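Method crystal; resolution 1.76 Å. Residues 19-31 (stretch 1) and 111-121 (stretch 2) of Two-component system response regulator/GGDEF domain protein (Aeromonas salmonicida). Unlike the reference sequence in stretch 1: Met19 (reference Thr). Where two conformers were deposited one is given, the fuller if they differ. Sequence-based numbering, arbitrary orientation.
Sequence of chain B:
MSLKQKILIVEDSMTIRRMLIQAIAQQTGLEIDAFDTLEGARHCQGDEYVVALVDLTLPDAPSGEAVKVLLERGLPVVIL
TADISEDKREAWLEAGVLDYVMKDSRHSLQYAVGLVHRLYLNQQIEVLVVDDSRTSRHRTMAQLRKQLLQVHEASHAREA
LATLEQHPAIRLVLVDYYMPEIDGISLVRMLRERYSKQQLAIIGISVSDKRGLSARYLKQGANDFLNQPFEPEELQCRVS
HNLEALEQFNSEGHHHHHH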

HETATM    1  N   MSE B  19      24.788  -7.783 -13.474  1.00 11.51           N
HETATM    2  CA  MSE B  19      23.887  -7.726 -12.286  1.00 11.90           C
HETATM    3  C   MSE B  19      22.420  -7.828 -12.666  1.00 11.94           C
HETATM    4  O   MSE B  19      21.632  -8.551 -12.015  1.00 11.10           O
ATOM      5  N   LEU B  20      22.048  -7.105 -13.727  1.00 11.54           N
ATOM      6  CA  LEU B  20      20.669  -7.104 -14.204  1.00 11.22           C
ATOM      7  C   LEU B  20      20.277  -8.472 -14.748  1.00 11.37           C
ATOM      8  O   LEU B  20      19.201  -8.972 -14.445  1.00 11.67           O
ATOM      9  N   ILE B  21      21.149  -9.064 -15.550  1.00 11.17           N
ATOM     10  CA  ILE B  21      20.869 -10.401 -16.102  1.00 12.88           C
ATOM     11  C   ILE B  21      20.659 -11.398 -14.977  1.00 13.25           C
ATOM     12  O   ILE B  21      19.640 -12.073 -14.948  1.00 13.06           O
ATOM     13  N   GLN B  22      21.604 -11.457 -14.037  0.50 13.63           N
ATOM     14  CA  GLN B  22      21.544 -12.422 -12.932  0.50 15.11           C
ATOM     15  C   GLN B  22      20.267 -12.268 -12.102  0.50 14.64           C
ATOM     16  O   GLN B  22      19.588 -13.251 -11.807  0.50 14.24           O
ATOM     17  N   ALA B  23      19.941 -11.028 -11.744  1.00 14.35           N
ATOM     18  CA  ALA B  23      18.771 -10.754 -10.910  1.00 14.17           C
ATOM     19  C   ALA B  23      17.459 -11.031 -11.651  1.00 14.58           C
ATOM     20  O   ALA B  23      16.540 -11.650 -11.089  1.00 14.36           O
ATOM     21  N   ILE B  24      17.367 -10.594 -12.909  1.00 13.65           N
ATOM     22  CA  ILE B  24      16.119 -10.764 -13.655  1.00 13.95           C
ATOM     23  C   ILE B  24      15.894 -12.268 -13.984  1.00 14.86           C
ATOM     24  O   ILE B  24      14.749 -12.781 -13.893  1.00 14.65           O
ATOM     25  N   ALA B  25      16.987 -12.971 -14.286  1.00 15.89           N
ATOM     26  CA  ALA B  25      16.946 -14.396 -14.588  1.00 17.77           C
ATOM     27  C   ALA B  25      16.526 -15.199 -13.356  1.00 18.82           C
ATOM     28  O   ALA B  25      15.831 -16.208 -13.488  1.00 19.10           O
ATOM     29  N   GLN B  26      16.944 -14.751 -12.174  1.00 18.07           N
ATOM     30  CA  GLN B  26      16.704 -15.543 -10.976  1.00 19.51           C
ATOM     31  C   GLN B  26      15.337 -15.249 -10.382  1.00 19.08           C
ATOM     32  O   GLN B  26      14.699 -16.137  -9.834  1.00 19.54           O
ATOM     33  N   GLN B  27      14.870 -14.023 -10.539  1.00 17.97           N
ATOM     34  CA  GLN B  27      13.691 -13.565  -9.847  1.00 18.44           C
ATOM     35  C   GLN B  27      12.462 -13.383 -10.722  1.00 17.65           C
ATOM     36  O   GLN B  27      11.376 -13.163 -10.206  1.00 19.22           O
ATOM     37  N   THR B  28      12.620 -13.465 -12.044  1.00 16.97           N
ATOM     38  CA  THR B  28      11.475 -13.413 -12.957  1.00 16.04           C
ATOM     39  C   THR B  28      11.453 -14.595 -13.928  1.00 16.25           C
ATOM     40  O   THR B  28      12.430 -15.360 -14.015  1.00 15.69           O
ATOM     41  N   GLY B  29      10.341 -14.703 -14.648  1.00 15.25           N
ATOM     42  CA  GLY B  29      10.186 -15.691 -15.722  1.00 16.99           C
ATOM     43  C   GLY B  29      10.496 -15.179 -17.117  1.00 17.70           C
ATOM     44  O   GLY B  29      10.165 -15.828 -18.115  1.00 18.72           O
ATOM     45  N   LEU B  30      11.152 -14.025 -17.207  1.00 16.88           N
ATOM     46  CA  LEU B  30      11.435 -13.395 -18.503  1.00 17.11           C
ATOM     47  C   LEU B  30      12.687 -13.932 -19.213  1.00 17.60           C
ATOM     48  O   LEU B  30      13.722 -14.135 -18.577  1.00 17.17           O
ATOM     49  N   GLU B  31      12.588 -14.149 -20.529  0.50 17.54           N
ATOM     50  CA  GLU B  31      13.771 -14.396 -21.370  0.50 18.26           C
ATOM     51  C   GLU B  31      14.462 -13.064 -21.613  0.50 17.55           C
ATOM     52  O   GLU B  31      13.795 -12.048 -21.806  0.50 18.09           O
ATOM     53  N   TYR B 111      15.185  -2.371  -8.067  1.00 15.25           N
ATOM     54  CA  TYR B 111      13.910  -1.790  -8.512  1.00 14.82           C
ATOM     55  C   TYR B 111      13.492  -2.302  -9.920  1.00 15.17           C
ATOM     56  O   TYR B 111      12.309  -2.579 -10.179  1.00 14.31           O
ATOM     57  N   ALA B 112      14.462  -2.406 -10.816  1.00 14.68           N
ATOM     58  CA  ALA B 112      14.179  -2.832 -12.201  1.00 14.44           C
ATOM     59  C   ALA B 112      13.592  -4.264 -12.232  1.00 15.20           C
ATOM     60  O   ALA B 112      12.738  -4.610 -13.069  1.00 14.50           O
ATOM     61  N   VAL B 113      14.016  -5.090 -11.286  1.00 15.03           N
ATOM     62  CA  VAL B 113      13.604  -6.496 -11.246  1.00 15.92           C
ATOM     63  C   VAL B 113      12.118  -6.625 -10.902  1.00 15.57           C
ATOM     64  O   VAL B 113      11.337  -7.266 -11.622  1.00 15.18           O
ATOM     65  N   GLY B 114      11.700  -5.971  -9.823  1.00 14.38           N
ATOM     66  CA  GLY B 114      10.292  -5.937  -9.462  1.00 13.44           C
ATOM     67  C   GLY B 114       9.462  -5.288 -10.533  1.00 12.77           C
ATOM     68  O   GLY B 114       8.365  -5.733 -10.800  1.00 13.64           O
ATOM     69  N   LEU B 115      10.005  -4.257 -11.177  1.00 11.88           N
ATOM     70  CA  LEU B 115       9.270  -3.544 -12.217  1.00 11.81           C
ATOM     71  C   LEU B 115       8.996  -4.447 -13.409  1.00 12.12           C
ATOM     72  O   LEU B 115       7.853  -4.524 -13.872  1.00 11.80           O
ATOM     73  N   VAL B 116      10.021  -5.119 -13.911  1.00 11.76           N
ATOM     74  CA  VAL B 116       9.813  -5.890 -15.171  1.00 11.88           C
ATOM     75  C   VAL B 116       8.912  -7.101 -14.939  1.00 12.47           C
ATOM     76  O   VAL B 116       8.164  -7.520 -15.834  1.00 11.04           O
ATOM     77  N   HIS B 117       8.990  -7.650 -13.735  1.00 11.58           N
ATOM     78  CA  HIS B 117       8.098  -8.739 -13.338  1.00 12.82           C
ATOM     79  C   HIS B 117       6.646  -8.232 -13.325  1.00 12.66           C
ATOM     80  O   HIS B 117       5.741  -8.864 -13.869  1.00 12.13           O
ATOM     81  N   ARG B 118       6.425  -7.070 -12.731  1.00 11.21           N
ATOM     82  CA  ARG B 118       5.131  -6.470 -12.735  1.00 11.81           C
ATOM     83  C   ARG B 118       4.670  -6.125 -14.150  1.00 11.70           C
ATOM     84  O   ARG B 118       3.502  -6.361 -14.510  1.00 10.40           O
ATOM     85  N   LEU B 119       5.546  -5.530 -14.965  1.00  9.82           N
ATOM     86  CA  LEU B 119       5.121  -5.168 -16.329  1.00 10.64           C
ATOM     87  C   LEU B 119       4.711  -6.388 -17.125  1.00 10.15           C
ATOM     88  O   LEU B 119       3.725  -6.340 -17.846  1.00 11.15           O
ATOM     89  N   TYR B 120       5.416  -7.495 -16.943  1.00 10.26           N
ATOM     90  CA  TYR B 120       5.016  -8.742 -17.604  1.00 11.03           C
ATOM     91  C   TYR B 120       3.608  -9.178 -17.162  1.00 11.23           C
ATOM     92  O   TYR B 120       2.729  -9.469 -18.001  1.00 11.40           O
ATOM     93  N   LEU B 121       3.404  -9.260 -15.853  1.00 11.42           N
ATOM     94  CA  LEU B 121       2.093  -9.705 -15.326  1.00 10.87           C
ATOM     95  C   LEU B 121       0.933  -8.805 -15.713  1.00 10.70           C
ATOM     96  O   LEU B 121      -0.198  -9.276 -15.983  1.00 10.20           O
TER

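The contact is a small, largely apolar packing of one helix and the turn that follows it against a second helix, with no hydrogen bond passing between the two stretches and 451 Å² of surface buried, both sides summed. The axes of helix 19-27 and helix 111-121 run at 45° to each other and approach to 9.4 Å; the backbones come near at Ile24 and Val113, whose CA atoms lie 5.5 Å apart, and at Thr28 and His117, CA to CA 5.8 Å.

Val113, in the t rotamer, points toward stretch 1 and has more of its area covered than any other residue here. Its CG2 meets Ala23 CB at 3.6 Å and Ile24 CG1 at 4.1 Å, while its CG1 lies 3.7 Å from Gln27 CB. The CA-to-CB bond of Ala23 points toward stretch 2, and its methyl packs against Val113. Ile24 (m, t) leaves its helix sideways, and its CG1 also reaches Val116 CG2 at 4.2 Å. One turn earlier, Leu20 (m, t) starts sideways too, but its end comes nearer, placing CD2 4.1 Å from Ala112 CB.

Beyond the helix the packing passes to Thr28 and Leu30. Thr28, the first residue to leave helical phi/psi, adopts p (chi1 84°), which divides its side chain between two tasks. OG1 turns back to donate a hydrogen bond to Ile24 O (2.7 Å) and accepts one from Leu30 N (3.1 Å from N to OG1, nearly straight at 165°), so the hydroxyl is satisfied within its own stretch and ties the turn to the helix end. The methyl CG2 is left to face the other helix, 3.8 Å from His117 CB, 3.9 Å from Val113 O and 4.2 Å from Val116 CG2.

Leu30 (m, t) points toward stretch 2 and straddles one helical turn: CD1 rests 3.7 Å from Val116 CG2, and CD2 lies 3.9 Å from Tyr120 CB. Val116 (m) thus offers CG2 to Ile24, Thr28 and Leu30 alike. Tyr120 (t, chi2 82°) also points toward stretch 1 and closes this end of the contact, its ring oblique to Leu30 CD2. His117 (t, chi2 74°) projects sideways at the margin; its ND1 is 4.4 Å from Gln27 O, too far for a hydrogen bond. Gln27 (m, t) contributes its CB to the packing, while its OE1 is hydrogen-bonded to a residue just outside the stretches.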

HETATM    1  CB  MSE B  19      24.076  -6.427 -11.507  1.00 13.02           C
HETATM    2  CG  MSE B  19      25.321  -6.402 -10.704  1.00 15.71           C
HETATM    3 SE   MSE B  19      25.532  -4.582  -9.934  1.00 22.52          SE
HETATM    4  CE  MSE B  19      26.911  -5.226  -8.770  1.00 18.37           C
ATOM      5  CB  LEU B  20      20.487  -6.062 -15.285  1.00 11.05           C
ATOM      6  CG  LEU B  20      20.345  -4.634 -14.823  1.00 13.78           C
ATOM      7  CD1 LEU B  20      20.361  -3.694 -16.017  1.00 14.20           C
ATOM      8  CD2 LEU B  20      19.053  -4.440 -13.948  1.00 14.56           C
ATOM      9  CB  ILE B  21      21.971 -10.891 -17.038  1.00 11.69           C
ATOM     10  CG1 ILE B  21      22.005 -10.014 -18.307  1.00 11.30           C
ATOM     11  CG2 ILE B  21      21.773 -12.390 -17.356  1.00 15.19           C
ATOM     12  CD1 ILE B  21      23.297 -10.187 -19.133  1.00 14.50           C
ATOM     13  CB  GLN B  22      22.774 -12.267 -12.039  0.50 16.02           C
ATOM     14  CG  GLN B  22      22.867 -13.232 -10.846  0.50 20.49           C
ATOM     15  CD  GLN B  22      24.086 -12.917  -9.986  0.50 26.68           C
ATOM     16  OE1 GLN B  22      24.501 -11.755  -9.897  0.50 32.08           O
ATOM     17  NE2 GLN B  22      24.675 -13.941  -9.358  0.50 29.16           N
ATOM     18  CB  ALA B  23      18.800  -9.354 -10.383  1.00 13.39           C
ATOM     19  CB  ILE B  24      16.114  -9.855 -14.902  1.00 13.67           C
ATOM     20  CG1 ILE B  24      16.021  -8.402 -14.458  1.00 14.87           C
ATOM     21  CG2 ILE B  24      14.930 -10.194 -15.820  1.00 16.01           C
ATOM     22  CD1 ILE B  24      16.315  -7.388 -15.567  1.00 14.95           C
ATOM     23  CB  ALA B  25      18.308 -14.900 -15.087  1.00 18.34           C
ATOM     24  CB  GLN B  26      17.833 -15.315  -9.981  1.00 19.62           C
ATOM     25  CG  GLN B  26      17.637 -15.874  -8.583  1.00 25.67           C
ATOM     26  CD  GLN B  26      18.685 -15.272  -7.674  1.00 28.94           C
ATOM     27  OE1 GLN B  26      19.835 -15.696  -7.685  1.00 37.09           O
ATOM     28  NE2 GLN B  26      18.313 -14.246  -6.937  1.00 30.10           N
ATOM     29  CB  GLN B  27      14.012 -12.258  -9.094  1.00 18.79           C
ATOM     30  CG  GLN B  27      15.130 -12.429  -8.088  1.00 21.49           C
ATOM     31  CD  GLN B  27      15.489 -11.127  -7.399  1.00 23.91           C
ATOM     32  OE1 GLN B  27      14.621 -10.428  -6.862  1.00 27.97           O
ATOM     33  NE2 GLN B  27      16.773 -10.800  -7.404  1.00 27.45           N
ATOM     34  CB  THR B  28      11.448 -12.123 -13.803  1.00 17.33           C
ATOM     35  OG1 THR B  28      12.287 -12.264 -14.956  1.00 15.98           O
ATOM     36  CG2 THR B  28      11.884 -10.905 -12.960  1.00 16.27           C
ATOM     37  CB  LEU B  30      11.587 -11.880 -18.310  1.00 16.35           C
ATOM     38  CG  LEU B  30      10.320 -11.176 -17.820  1.00 16.71           C
ATOM     39  CD1 LEU B  30      10.676  -9.762 -17.349  1.00 15.34           C
ATOM     40  CD2 LEU B  30       9.317 -11.146 -18.907  1.00 17.65           C
ATOM     41  CB  GLU B  31      13.397 -14.985 -22.727  0.50 18.75           C
ATOM     42  CG  GLU B  31      13.711 -16.471 -22.910  0.50 22.01           C
ATOM     43  CD  GLU B  31      12.452 -17.310 -22.934  0.50 26.29           C
ATOM     44  OE1 GLU B  31      11.507 -16.975 -22.187  0.50 29.14           O
ATOM     45  OE2 GLU B  31      12.394 -18.281 -23.718  0.50 26.80           O
ATOM     46  CB  TYR B 111      13.968  -0.254  -8.495  1.00 15.86           C
ATOM     47  CG  TYR B 111      12.698   0.435  -8.917  1.00 15.70           C
ATOM     48  CD1 TYR B 111      11.671   0.706  -7.991  1.00 18.44           C
ATOM     49  CD2 TYR B 111      12.510   0.824 -10.240  1.00 17.74           C
ATOM     50  CE1 TYR B 111      10.471   1.359  -8.403  1.00 18.10           C
ATOM     51  CE2 TYR B 111      11.349   1.457 -10.647  1.00 19.42           C
ATOM     52  CZ  TYR B 111      10.337   1.713  -9.737  1.00 20.41           C
ATOM     53  OH  TYR B 111       9.216   2.347 -10.196  1.00 24.29           O
ATOM     54  CB  ALA B 112      15.471  -2.725 -13.021  1.00 13.83           C
ATOM     55  CB  VAL B 113      14.466  -7.313 -10.231  1.00 16.15           C
ATOM     56  CG1 VAL B 113      14.032  -8.763 -10.215  1.00 19.58           C
ATOM     57  CG2 VAL B 113      15.951  -7.201 -10.563  1.00 15.98           C
ATOM     58  CB  LEU B 115      10.073  -2.353 -12.702  1.00 11.29           C
ATOM     59  CG  LEU B 115       9.474  -1.526 -13.838  1.00 13.30           C
ATOM     60  CD1 LEU B 115       8.080  -1.033 -13.546  1.00 15.43           C
ATOM     61  CD2 LEU B 115      10.393  -0.339 -14.151  1.00 15.53           C
ATOM     62  CB  VAL B 116      11.135  -6.294 -15.895  1.00 12.73           C
ATOM     63  CG1 VAL B 116      11.894  -4.989 -16.304  1.00 12.50           C
ATOM     64  CG2 VAL B 116      11.996  -7.247 -15.034  1.00 13.02           C
ATOM     65  CB  HIS B 117       8.577  -9.292 -11.993  1.00 13.13           C
ATOM     66  CG  HIS B 117       7.703 -10.358 -11.402  1.00 16.13           C
ATOM     67  ND1 HIS B 117       7.654 -11.650 -11.889  1.00 22.28           N
ATOM     68  CD2 HIS B 117       6.914 -10.339 -10.307  1.00 19.76           C
ATOM     69  CE1 HIS B 117       6.852 -12.373 -11.129  1.00 22.37           C
ATOM     70  NE2 HIS B 117       6.388 -11.599 -10.164  1.00 22.03           N
ATOM     71  CB  ARG B 118       5.237  -5.186 -11.874  1.00 13.57           C
ATOM     72  CG  ARG B 118       3.988  -4.562 -11.446  1.00 17.06           C
ATOM     73  CD  ARG B 118       3.212  -5.418 -10.434  1.00 14.94           C
ATOM     74  NE  ARG B 118       2.159  -6.150 -11.125  1.00 14.48           N
ATOM     75  CZ  ARG B 118       1.641  -7.299 -10.689  1.00 12.51           C
ATOM     76  NH1 ARG B 118       0.650  -7.860 -11.368  1.00 13.05           N
ATOM     77  NH2 ARG B 118       2.093  -7.876  -9.562  1.00 10.52           N
ATOM     78  CB  LEU B 119       6.261  -4.448 -17.099  1.00  9.94           C
ATOM     79  CG  LEU B 119       6.575  -3.050 -16.545  1.00 10.04           C
ATOM     80  CD1 LEU B 119       7.878  -2.521 -17.229  1.00 13.18           C
ATOM     81  CD2 LEU B 119       5.461  -2.035 -16.720  1.00 13.68           C
ATOM     82  CB  TYR B 120       6.020  -9.885 -17.355  1.00 10.44           C
ATOM     83  CG  TYR B 120       5.418 -11.173 -17.824  1.00 11.35           C
ATOM     84  CD1 TYR B 120       5.464 -11.509 -19.173  1.00 13.84           C
ATOM     85  CD2 TYR B 120       4.644 -11.986 -16.945  1.00 13.80           C
ATOM     86  CE1 TYR B 120       4.838 -12.666 -19.643  1.00 16.30           C
ATOM     87  CE2 TYR B 120       4.003 -13.120 -17.429  1.00 15.05           C
ATOM     88  CZ  TYR B 120       4.125 -13.454 -18.757  1.00 18.06           C
ATOM     89  OH  TYR B 120       3.495 -14.555 -19.234  1.00 18.12           O
ATOM     90  CB  LEU B 121       2.158  -9.864 -13.816  1.00 10.81           C
ATOM     91  CG  LEU B 121       3.029 -10.993 -13.277  1.00 10.56           C
ATOM     92  CD1 LEU B 121       3.154 -10.883 -11.759  1.00 13.47           C
ATOM     93  CD2 LEU B 121       2.520 -12.413 -13.705  1.00 10.69           C
TER